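Side-chain contacts in ethylbenzene dehydrogenase alpha-subunit (Aromatoleum aromaticum, PDB 2IVF), which is the alpha subunit of a molybdenum enzyme of the molybdopterin oxidoreductase family and holds two pterin guanosine dinucleotide cofactors, a molybdenum atom and an iron-sulfur cluster: residues Q323-C326 and E327-L331; T807-R810 and R811-Y815; V401-G404 and L405-H408; L463-A466 and L467-N470. One frame throughout, in Å; residues are numbered along the deposited sequence.

Contact 1 of 4, residues Q323-C326 and E327-L331; sequences QFVC and EQTDL
The C-terminal end of helix 322-328 closes here with an ST turn at Thr329, which meets Val325 one helical turn back. Thr329 OG1 gives its proton to Val325 O at 2.7 Å and accepts from Leu331 N at 3.0 Å, so one hydroxyl ties the last turn to the chain leaving it. That position follows from chi1 of 79°, which sets OG1 between the backbone N and the carbonyl carbon. The backbone bond from Thr329 N to the same Val325 O is weak, and the hydroxyl makes the shorter bond to that carbonyl. A water lies 2.7 Å from both Cys326 O and Thr329 O and bridges the same end.

On another flank Gln328, with CG anti to the carbonyl carbon (chi1 -66°), lays that CG over the centre of the Phe324 ring, a CH-pi contact of 3.6 Å from CG to the centroid. The bend at chi2 then turns the amide off, 38° from the ring plane, and NE2 goes to Glu327 OE2 at 2.9 Å, on the anti side of the carboxylate; Lys802 forms a salt bridge with that same oxygen. Beyond the turn, Leu331 CD1 returns to Val325 CG1 at 3.6 Å.

Trp471 meets the Phe324 ring edge-to-face and donates to Gln328 OE1. Val325 and Leu331 both pack on Leu467 of helix 454-467, while Leu331 also touches Val401 and Phe402 of helix 401-408.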
loop_
_atom_site.group_PDB
_atom_site.type_symbol
_atom_site.label_atom_id
_atom_site.label_comp_id
_atom_site.label_asym_id
_atom_site.label_seq_id
_atom_site.Cartn_x
_atom_site.Cartn_y
_atom_site.Cartn_z
ATOM N N GLN A 323 -19.846 -35.666 14.240
ATOM C CA GLN A 323 -20.224 -35.174 15.569
ATOM C C GLN A 323 -20.379 -33.648 15.604
ATOM O O GLN A 323 -21.346 -33.111 16.129
ATOM C CB GLN A 323 -19.180 -35.652 16.564
ATOM C CG GLN A 323 -19.566 -35.530 18.021
ATOM C CD GLN A 323 -18.836 -36.558 18.883
ATOM O OE1 GLN A 323 -18.189 -37.496 18.366
ATOM N NE2 GLN A 323 -18.928 -36.386 20.197
ATOM N N PHE A 324 -19.421 -32.961 15.014
ATOM C CA PHE A 324 -19.389 -31.507 14.949
ATOM C C PHE A 324 -20.580 -31.009 14.169
ATOM O O PHE A 324 -21.253 -30.054 14.582
ATOM C CB PHE A 324 -18.087 -31.063 14.266
ATOM C CG PHE A 324 -17.867 -29.567 14.234
ATOM C CD1 PHE A 324 -18.460 -28.764 13.260
ATOM C CD2 PHE A 324 -17.023 -28.964 15.164
ATOM C CE1 PHE A 324 -18.253 -27.387 13.223
ATOM C CE2 PHE A 324 -16.788 -27.584 15.124
ATOM C CZ PHE A 324 -17.391 -26.796 14.154
ATOM N N VAL A 325 -20.837 -31.633 13.021
ATOM C CA VAL A 325 -21.978 -31.252 12.183
ATOM C C VAL A 325 -23.297 -31.412 12.941
ATOM O O VAL A 325 -24.156 -30.536 12.959
ATOM C CB VAL A 325 -21.933 -32.049 10.871
ATOM C CG1 VAL A 325 -23.306 -32.343 10.292
ATOM C CG2 VAL A 325 -21.031 -31.321 9.878
ATOM N N CYS A 326 -23.424 -32.525 13.616
ATOM C CA CYS A 326 -24.631 -32.839 14.359
ATOM C C CYS A 326 -24.843 -31.912 15.523
ATOM O O CYS A 326 -25.962 -31.630 15.902
ATOM C CB CYS A 326 -24.556 -34.282 14.819
ATOM S SG CYS A 326 -24.949 -35.417 13.484
ATOM N N GLU A 327 -23.767 -31.399 16.080
ATOM C CA GLU A 327 -23.887 -30.550 17.267
ATOM C C GLU A 327 -24.060 -29.082 16.897
ATOM O O GLU A 327 -24.914 -28.386 17.474
ATOM C CB GLU A 327 -22.655 -30.788 18.150
ATOM C CG GLU A 327 -22.377 -29.819 19.260
ATOM C CD GLU A 327 -20.997 -30.094 19.852
ATOM O OE1 GLU A 327 -20.878 -31.107 20.590
ATOM O OE2 GLU A 327 -20.044 -29.327 19.549
ATOM N N GLN A 328 -23.270 -28.617 15.935
ATOM C CA GLN A 328 -23.052 -27.212 15.721
ATOM C C GLN A 328 -24.005 -26.592 14.734
ATOM O O GLN A 328 -24.136 -25.381 14.714
ATOM C CB GLN A 328 -21.615 -26.945 15.230
ATOM C CG GLN A 328 -20.499 -27.258 16.205
ATOM C CD GLN A 328 -20.400 -26.220 17.310
ATOM O OE1 GLN A 328 -20.323 -25.030 17.036
ATOM N NE2 GLN A 328 -20.440 -26.666 18.559
ATOM N N THR A 329 -24.664 -27.411 13.915
ATOM C CA THR A 329 -25.344 -26.902 12.733
ATOM C C THR A 329 -26.757 -27.424 12.589
ATOM O O THR A 329 -27.207 -28.256 13.363
ATOM C CB THR A 329 -24.606 -27.275 11.432
ATOM O OG1 THR A 329 -24.917 -28.639 11.122
ATOM C CG2 THR A 329 -23.093 -27.070 11.548
ATOM N N ASP A 330 -27.441 -26.881 11.580
ATOM C CA ASP A 330 -28.791 -27.269 11.275
ATOM C C ASP A 330 -28.821 -28.495 10.380
ATOM O O ASP A 330 -29.896 -28.959 10.047
ATOM C CB ASP A 330 -29.591 -26.108 10.675
ATOM C CG ASP A 330 -29.114 -25.676 9.299
ATOM O OD1 ASP A 330 -27.940 -25.955 8.942
ATOM O OD2 ASP A 330 -29.936 -25.040 8.576
ATOM N N LEU A 331 -27.654 -29.043 10.021
ATOM C CA LEU A 331 -27.635 -30.184 9.109
ATOM C C LEU A 331 -28.487 -31.376 9.582
ATOM O O LEU A 331 -29.090 -32.053 8.768
ATOM C CB LEU A 331 -26.196 -30.617 8.739
ATOM C CG LEU A 331 -25.278 -29.628 8.009
ATOM C CD1 LEU A 331 -24.163 -30.425 7.322
ATOM C CD2 LEU A 331 -25.983 -28.738 7.043
HETATM O O HOH W 1 -27.557 -29.474 15.738
#

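Contact 2 of 4, residues T807-R810 and R811-Y815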
loop_
_atom_site.group_PDB
_atom_site.type_symbol
_atom_site.label_atom_id
_atom_site.label_comp_id
_atom_site.label_asym_id
_atom_site.label_seq_id
_atom_site.Cartn_x
_atom_site.Cartn_y
_atom_site.Cartn_z
ATOM N N THR A 807 -29.453 -17.503 15.937
ATOM C CA THR A 807 -30.085 -17.766 14.652
ATOM C C THR A 807 -31.485 -18.376 14.897
ATOM O O THR A 807 -31.779 -18.838 15.987
ATOM C CB THR A 807 -29.288 -18.783 13.792
ATOM O OG1 THR A 807 -29.155 -20.030 14.481
ATOM C CG2 THR A 807 -27.942 -18.287 13.374
ATOM N N HIS A 808 -32.325 -18.342 13.865
ATOM C CA HIS A 808 -33.604 -19.050 13.815
ATOM C C HIS A 808 -33.568 -20.452 14.467
ATOM O O HIS A 808 -34.406 -20.769 15.338
ATOM C CB HIS A 808 -34.015 -19.177 12.357
ATOM C CG HIS A 808 -35.433 -19.602 12.150
ATOM N ND1 HIS A 808 -36.509 -18.827 12.540
ATOM C CD2 HIS A 808 -35.959 -20.712 11.568
ATOM C CE1 HIS A 808 -37.634 -19.447 12.217
ATOM N NE2 HIS A 808 -37.328 -20.587 11.615
ATOM N N THR A 809 -32.628 -21.266 14.009
ATOM C CA THR A 809 -32.436 -22.663 14.452
ATOM C C THR A 809 -31.601 -22.833 15.713
ATOM O O THR A 809 -31.447 -23.971 16.218
ATOM C CB THR A 809 -31.730 -23.492 13.376
ATOM O OG1 THR A 809 -30.432 -22.939 13.099
ATOM C CG2 THR A 809 -32.579 -23.579 12.096
ATOM N N ARG A 810 -31.048 -21.721 16.200
ATOM C CA ARG A 810 -30.079 -21.686 17.312
ATOM C C ARG A 810 -28.744 -22.353 16.988
ATOM O O ARG A 810 -27.898 -22.561 17.863
ATOM C CB ARG A 810 -30.652 -22.272 18.585
ATOM C CG ARG A 810 -31.682 -21.370 19.250
ATOM C CD ARG A 810 -31.009 -20.167 19.964
ATOM N NE ARG A 810 -32.001 -19.129 20.283
ATOM C CZ ARG A 810 -32.693 -19.078 21.411
ATOM N NH1 ARG A 810 -32.512 -19.986 22.345
ATOM N NH2 ARG A 810 -33.591 -18.115 21.607
ATOM N N ARG A 811 -28.571 -22.684 15.719
ATOM C CA ARG A 811 -27.374 -23.343 15.242
ATOM C C ARG A 811 -26.756 -22.611 14.074
ATOM O O ARG A 811 -27.286 -21.614 13.581
ATOM C CB ARG A 811 -27.703 -24.777 14.861
ATOM C CG ARG A 811 -28.088 -25.604 16.069
ATOM C CD ARG A 811 -29.214 -26.606 15.813
ATOM N NE ARG A 811 -29.250 -27.453 16.992
ATOM C CZ ARG A 811 -29.822 -27.125 18.149
ATOM N NH1 ARG A 811 -30.526 -26.008 18.268
ATOM N NH2 ARG A 811 -29.736 -27.957 19.174
ATOM N N ALA A 812 -25.554 -23.053 13.690
ATOM C CA ALA A 812 -24.901 -22.502 12.514
ATOM C C ALA A 812 -25.756 -23.056 11.379
ATOM O O ALA A 812 -25.841 -24.260 11.221
ATOM C CB ALA A 812 -23.495 -22.953 12.413
ATOM N N GLN A 813 -26.379 -22.166 10.628
ATOM C CA GLN A 813 -27.568 -22.506 9.882
ATOM C C GLN A 813 -27.343 -22.357 8.398
ATOM O O GLN A 813 -27.203 -21.261 7.909
ATOM C CB GLN A 813 -28.702 -21.619 10.317
ATOM C CG GLN A 813 -29.989 -22.013 9.683
ATOM C CD GLN A 813 -31.161 -21.239 10.186
ATOM O OE1 GLN A 813 -31.143 -20.748 11.316
ATOM N NE2 GLN A 813 -32.206 -21.142 9.365
ATOM N N PHE A 814 -27.259 -23.490 7.709
ATOM C CA PHE A 814 -27.096 -23.520 6.266
ATOM C C PHE A 814 -28.360 -23.544 5.457
ATOM O O PHE A 814 -28.294 -23.228 4.275
ATOM C CB PHE A 814 -26.193 -24.661 5.908
ATOM C CG PHE A 814 -24.863 -24.503 6.533
ATOM C CD1 PHE A 814 -23.940 -23.656 5.969
ATOM C CD2 PHE A 814 -24.590 -25.073 7.746
ATOM C CE1 PHE A 814 -22.746 -23.415 6.567
ATOM C CE2 PHE A 814 -23.384 -24.833 8.350
ATOM C CZ PHE A 814 -22.454 -24.009 7.746
ATOM N N TYR A 815 -29.479 -23.899 6.087
ATOM C CA TYR A 815 -30.782 -23.872 5.424
ATOM C C TYR A 815 -31.602 -22.654 5.859
ATOM O O TYR A 815 -32.010 -22.563 7.022
ATOM C CB TYR A 815 -31.491 -25.191 5.678
ATOM C CG TYR A 815 -32.737 -25.407 4.861
ATOM C CD1 TYR A 815 -32.685 -25.471 3.477
ATOM C CD2 TYR A 815 -33.956 -25.566 5.464
ATOM C CE1 TYR A 815 -33.858 -25.663 2.717
ATOM C CE2 TYR A 815 -35.104 -25.752 4.720
ATOM C CZ TYR A 815 -35.054 -25.815 3.356
ATOM O OH TYR A 815 -36.216 -26.030 2.618
#
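Thr809 and Gln813 join in a buried polar contact within the loop between helices 796-800 and 819-824, where a type I beta turn from Thr807 to Arg810 is held by the side chains around it. Gln813 is extended, its CG anti to the backbone N (chi1 -174°), and reaches back to the turn with its amide. OE1 accepts from Thr809 N at 3.1 Å and from Thr809 OG1 at 2.9 Å. Both donors approach from the same face of the amide plane, well above it, instead of along a lone pair; Gln951 NE2 donates to the same oxygen. At the other end of the amide, NE2 gives a nearly straight bond of 2.7 Å to Tyr815 O, lying in the amide plane; with both ends gripped, the group's rotation is fixed.

The threonine hydroxyls hold the chain as it leaves the turn. Thr807 OG1 donates to Arg811 O at 2.6 Å, in the carbonyl plane and on a lone pair, while Thr809 OG1 accepts from Arg811 N at 3.2 Å. Arg811 then sends NH1 back to Thr809 O at 3.0 Å, edge-on in the guanidinium plane, and its NH2 bonds to Ser370 O.

Around the loop, Thr809 and Arg811 rest on Phe356 and Phe358 of strand 356-360, Ala812 touches Phe232 of helix 226-232, and Phe814 packs on Phe462, Leu463 and Ala466 of helix 454-467.

Contact 3 of 4, residues V401-G404 and L405-H408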
loop_
_atom_site.group_PDB
_atom_site.type_symbol
_atom_site.label_atom_id
_atom_site.label_comp_id
_atom_site.label_asym_id
_atom_site.label_seq_id
_atom_site.Cartn_x
_atom_site.Cartn_y
_atom_site.Cartn_z
ATOM N N VAL A 401 -31.737 -31.395 6.816
ATOM C CA VAL A 401 -31.122 -30.483 5.912
ATOM C C VAL A 401 -30.004 -31.199 5.170
ATOM O O VAL A 401 -29.878 -31.054 3.954
ATOM C CB VAL A 401 -30.532 -29.275 6.635
ATOM C CG1 VAL A 401 -29.640 -28.461 5.678
ATOM C CG2 VAL A 401 -31.676 -28.425 7.243
ATOM N N PHE A 402 -29.209 -31.965 5.916
ATOM C CA PHE A 402 -28.119 -32.765 5.342
ATOM C C PHE A 402 -28.552 -33.635 4.153
ATOM O O PHE A 402 -27.824 -33.725 3.145
ATOM C CB PHE A 402 -27.494 -33.664 6.417
ATOM C CG PHE A 402 -26.249 -34.377 5.962
ATOM C CD1 PHE A 402 -25.019 -33.762 6.059
ATOM C CD2 PHE A 402 -26.319 -35.661 5.430
ATOM C CE1 PHE A 402 -23.857 -34.408 5.661
ATOM C CE2 PHE A 402 -25.148 -36.312 5.026
ATOM C CZ PHE A 402 -23.938 -35.687 5.150
ATOM N N GLU A 403 -29.694 -34.299 4.305
ATOM C CA GLU A 403 -30.238 -35.160 3.246
ATOM C C GLU A 403 -30.624 -34.324 2.023
ATOM O O GLU A 403 -30.375 -34.741 0.884
ATOM C CB GLU A 403 -31.410 -35.989 3.762
ATOM C CG GLU A 403 -31.990 -36.949 2.723
ATOM C CD GLU A 403 -31.120 -38.168 2.394
ATOM O OE1 GLU A 403 -30.156 -38.494 3.118
ATOM O OE2 GLU A 403 -31.441 -38.821 1.377
ATOM N N GLY A 404 -31.180 -33.132 2.240
ATOM C CA GLY A 404 -31.420 -32.199 1.146
ATOM C C GLY A 404 -30.105 -31.775 0.505
ATOM O O GLY A 404 -29.956 -31.728 -0.711
ATOM N N LEU A 405 -29.142 -31.454 1.334
ATOM C CA LEU A 405 -27.856 -31.069 0.826
ATOM C C LEU A 405 -27.190 -32.148 -0.011
ATOM O O LEU A 405 -26.508 -31.817 -1.004
ATOM C CB LEU A 405 -26.963 -30.702 1.982
ATOM C CG LEU A 405 -25.616 -30.121 1.635
ATOM C CD1 LEU A 405 -25.727 -28.790 0.847
ATOM C CD2 LEU A 405 -24.874 -29.909 2.965
ATOM N N ARG A 406 -27.290 -33.408 0.426
ATOM C CA ARG A 406 -26.752 -34.520 -0.357
ATOM C C ARG A 406 -27.326 -34.485 -1.763
ATOM O O ARG A 406 -26.590 -34.638 -2.717
ATOM C CB ARG A 406 -27.093 -35.888 0.245
ATOM C CG ARG A 406 -26.355 -36.197 1.519
ATOM C CD ARG A 406 -26.856 -37.478 2.071
ATOM N NE ARG A 406 -26.123 -38.606 1.520
ATOM C CZ ARG A 406 -26.577 -39.853 1.468
ATOM N NH1 ARG A 406 -27.803 -40.183 1.882
ATOM N NH2 ARG A 406 -25.785 -40.786 0.975
ATOM N N GLU A 407 -28.635 -34.291 -1.885
ATOM C CA GLU A 407 -29.271 -34.173 -3.205
ATOM C C GLU A 407 -28.688 -32.975 -3.978
ATOM O O GLU A 407 -28.308 -33.080 -5.135
ATOM C CB GLU A 407 -30.799 -34.062 -3.037
ATOM C CG GLU A 407 -31.605 -33.721 -4.293
ATOM C CD GLU A 407 -33.135 -33.560 -4.025
ATOM O OE1 GLU A 407 -33.651 -32.402 -4.064
ATOM O OE2 GLU A 407 -33.828 -34.584 -3.787
ATOM N N HIS A 408 -28.642 -31.830 -3.315
ATOM C CA HIS A 408 -28.290 -30.575 -3.925
ATOM C C HIS A 408 -26.838 -30.628 -4.444
ATOM O O HIS A 408 -26.539 -30.127 -5.529
ATOM C CB HIS A 408 -28.458 -29.508 -2.851
ATOM C CG HIS A 408 -27.956 -28.154 -3.232
ATOM N ND1 HIS A 408 -28.502 -27.424 -4.257
ATOM C CD2 HIS A 408 -27.008 -27.370 -2.670
ATOM C CE1 HIS A 408 -27.877 -26.262 -4.339
ATOM N NE2 HIS A 408 -26.977 -26.196 -3.377
#
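Helix 401-408 is a short alpha-helix of the molybdopterin oxidoreductase region, and Arg406 is the side chain that ties its two turns together, running back past Phe402 on one flank and meeting Glu403 on another. It leaves the backbone with CG anti to the carbonyl carbon; CG and CD run back toward the first turn, and the bend at chi3 turns the guanidinium aside so that NH1 faces Glu403.

The polar half of this is an i to i+3 salt bridge. Arg406 NH1 donates to Glu403 OE1 at 3.1 Å with an N-H...O angle of 162°. The oxygen lies in the guanidinium plane, at its edge, and is approached on the syn side of the carboxylate; the two flat groups are steeply turned, 67° between planes. Glu403 bends at chi2 to bring the carboxylate round, and OE1 also accepts from Gly384 N, so the same oxygen holds both the arginine and a residue beyond the helix. With Arg406 exposed, the bridge lies toward the outer side.

The apolar half uses the methylenes of the arginine. Arg406 CD comes within 3.6 Å of Phe402 CE2, and the phenyl and guanidinium planes are within 19° of each other. On its other contacts the Phe402 ring meets Phe320 and touches Ile315 of helix 303-316, where Leu405 also packs.

Regular i to i+4 bonds carry the backbone: Leu405 N to Val401 O and Arg406 N to Phe402 O are both short, Glu407 N to Glu403 O is weak, and His408 N reaches Gly404 O at 2.9 Å.

Contact 4 of 4, residues L463-A466 and L467-N470; sequences LAMA and LSGN
A Schellman motif ends helix 454-467, and the residues that follow fold back on its last turn, Asn470 on Met465 and Gly469 on Ala466. Its backbone bonds come first. Asn470 N donates to Met465 O at 2.8 Å, close to straight at 170°, and Gly469 N to Ala466 O at 3.1 Å, with the donor high above the carbonyl plane. Gly469 has a positive phi of 64°, a backbone shape that glycine adopts more easily than other residues. One turn earlier, Leu467 N still makes an ordinary helical bond to Leu463 O.

A side-chain hydroxyl supplements this where the backbone pairing fades. The amide of Ser468 makes weak bonds to Ala464 O and Met465 O, but its OG donates to Ala464 O at 2.7 Å. A chi1 of 55° places OG between the backbone N and the carbonyl carbon, on the side where it can turn back along the helix. The donor is a little tilted from the carbonyl plane, and the bond gives this buried hydroxyl an acceptor.

The apolar contacts lie on two flanks. Leu463 and Leu467, a turn apart, both pack on Ser311 of helix 303-316, and between them Leu463 CG meets Leu467 CD1 at 4.0 Å. Met465, bent at chi2 and chi3, touches Trp307 of the same helix and Thr440 and Ser442 of strand 440-444; the Met465 side chain is about 12 Å at its nearest from a bound MGD. On the sulfur side, Met465 SD lies 3.8 Å from Asn470 CB.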
loop_
_atom_site.group_PDB
_atom_site.type_symbol
_atom_site.label_atom_id
_atom_site.label_comp_id
_atom_site.label_asym_id
_atom_site.label_seq_id
_atom_site.Cartn_x
_atom_site.Cartn_y
_atom_site.Cartn_z
ATOM N N LEU A 463 -19.935 -23.888 5.012
ATOM C CA LEU A 463 -20.432 -25.260 4.961
ATOM C C LEU A 463 -19.271 -26.233 4.940
ATOM O O LEU A 463 -19.277 -27.205 5.651
ATOM C CB LEU A 463 -21.363 -25.460 3.744
ATOM C CG LEU A 463 -21.834 -26.897 3.533
ATOM C CD1 LEU A 463 -22.611 -27.413 4.785
ATOM C CD2 LEU A 463 -22.681 -27.002 2.238
ATOM N N ALA A 464 -18.229 -25.914 4.173
ATOM C CA ALA A 464 -17.014 -26.743 4.155
ATOM C C ALA A 464 -16.298 -26.741 5.508
ATOM O O ALA A 464 -15.747 -27.771 5.944
ATOM C CB ALA A 464 -16.064 -26.260 3.014
ATOM N N MET A 465 -16.250 -25.571 6.147
ATOM C CA MET A 465 -15.679 -25.460 7.487
ATOM C C MET A 465 -16.506 -26.262 8.483
ATOM O O MET A 465 -15.961 -26.907 9.344
ATOM C CB MET A 465 -15.548 -24.010 7.927
ATOM C CG MET A 465 -14.695 -23.197 7.001
ATOM S SD MET A 465 -13.000 -23.936 6.837
ATOM C CE MET A 465 -12.598 -23.467 5.153
ATOM N N ALA A 466 -17.818 -26.212 8.390
ATOM C CA ALA A 466 -18.675 -27.036 9.251
ATOM C C ALA A 466 -18.419 -28.541 9.107
ATOM O O ALA A 466 -18.336 -29.309 10.102
ATOM C CB ALA A 466 -20.156 -26.755 8.922
ATOM N N LEU A 467 -18.395 -28.971 7.851
ATOM C CA LEU A 467 -18.282 -30.374 7.524
ATOM C C LEU A 467 -16.933 -30.888 7.999
ATOM O O LEU A 467 -16.828 -32.029 8.317
ATOM C CB LEU A 467 -18.432 -30.604 6.024
ATOM C CG LEU A 467 -19.850 -30.455 5.502
ATOM C CD1 LEU A 467 -19.810 -30.330 3.947
ATOM C CD2 LEU A 467 -20.775 -31.606 6.002
ATOM N N SER A 468 -15.935 -30.003 8.079
ATOM C CA SER A 468 -14.593 -30.398 8.520
ATOM C C SER A 468 -14.328 -30.070 9.998
ATOM O O SER A 468 -13.242 -30.312 10.500
ATOM C CB SER A 468 -13.558 -29.737 7.633
ATOM O OG SER A 468 -13.694 -28.315 7.587
ATOM N N GLY A 469 -15.334 -29.549 10.694
ATOM C CA GLY A 469 -15.178 -29.170 12.095
ATOM C C GLY A 469 -14.179 -28.051 12.311
ATOM O O GLY A 469 -13.538 -27.984 13.367
ATOM N N ASN A 470 -14.086 -27.138 11.350
ATOM C CA ASN A 470 -13.041 -26.107 11.393
ATOM C C ASN A 470 -13.546 -24.752 11.902
ATOM O O ASN A 470 -13.386 -23.708 11.258
ATOM C CB ASN A 470 -12.342 -25.994 10.012
ATOM C CG ASN A 470 -11.165 -26.907 9.896
ATOM O OD1 ASN A 470 -11.054 -27.720 8.937
ATOM N ND2 ASN A 470 -10.261 -26.790 10.848
#

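Overall arrangement
Along the chain the order is contact 1, contact 3, contact 4, contact 2, yet all four gather in one neighbourhood on the same side of the chain's centre, with centres 10 to 15 Å apart. Contact 1 touches each of the others: Asp330 probably bonds to the backbone of 811-815, Leu331 O probably accepts from Phe402 N in contact 3, and Phe324 and Val325 lie against Ala466 and Gly469 of contact 4. Leu405 of contact 3 packs on Leu463, and Phe814 of contact 2 on Leu463 and Ala466. The cluster thus joins three helices, 322-328, 401-408 and 454-467, to the later 807-815 loop, bringing distant parts of the sequence together.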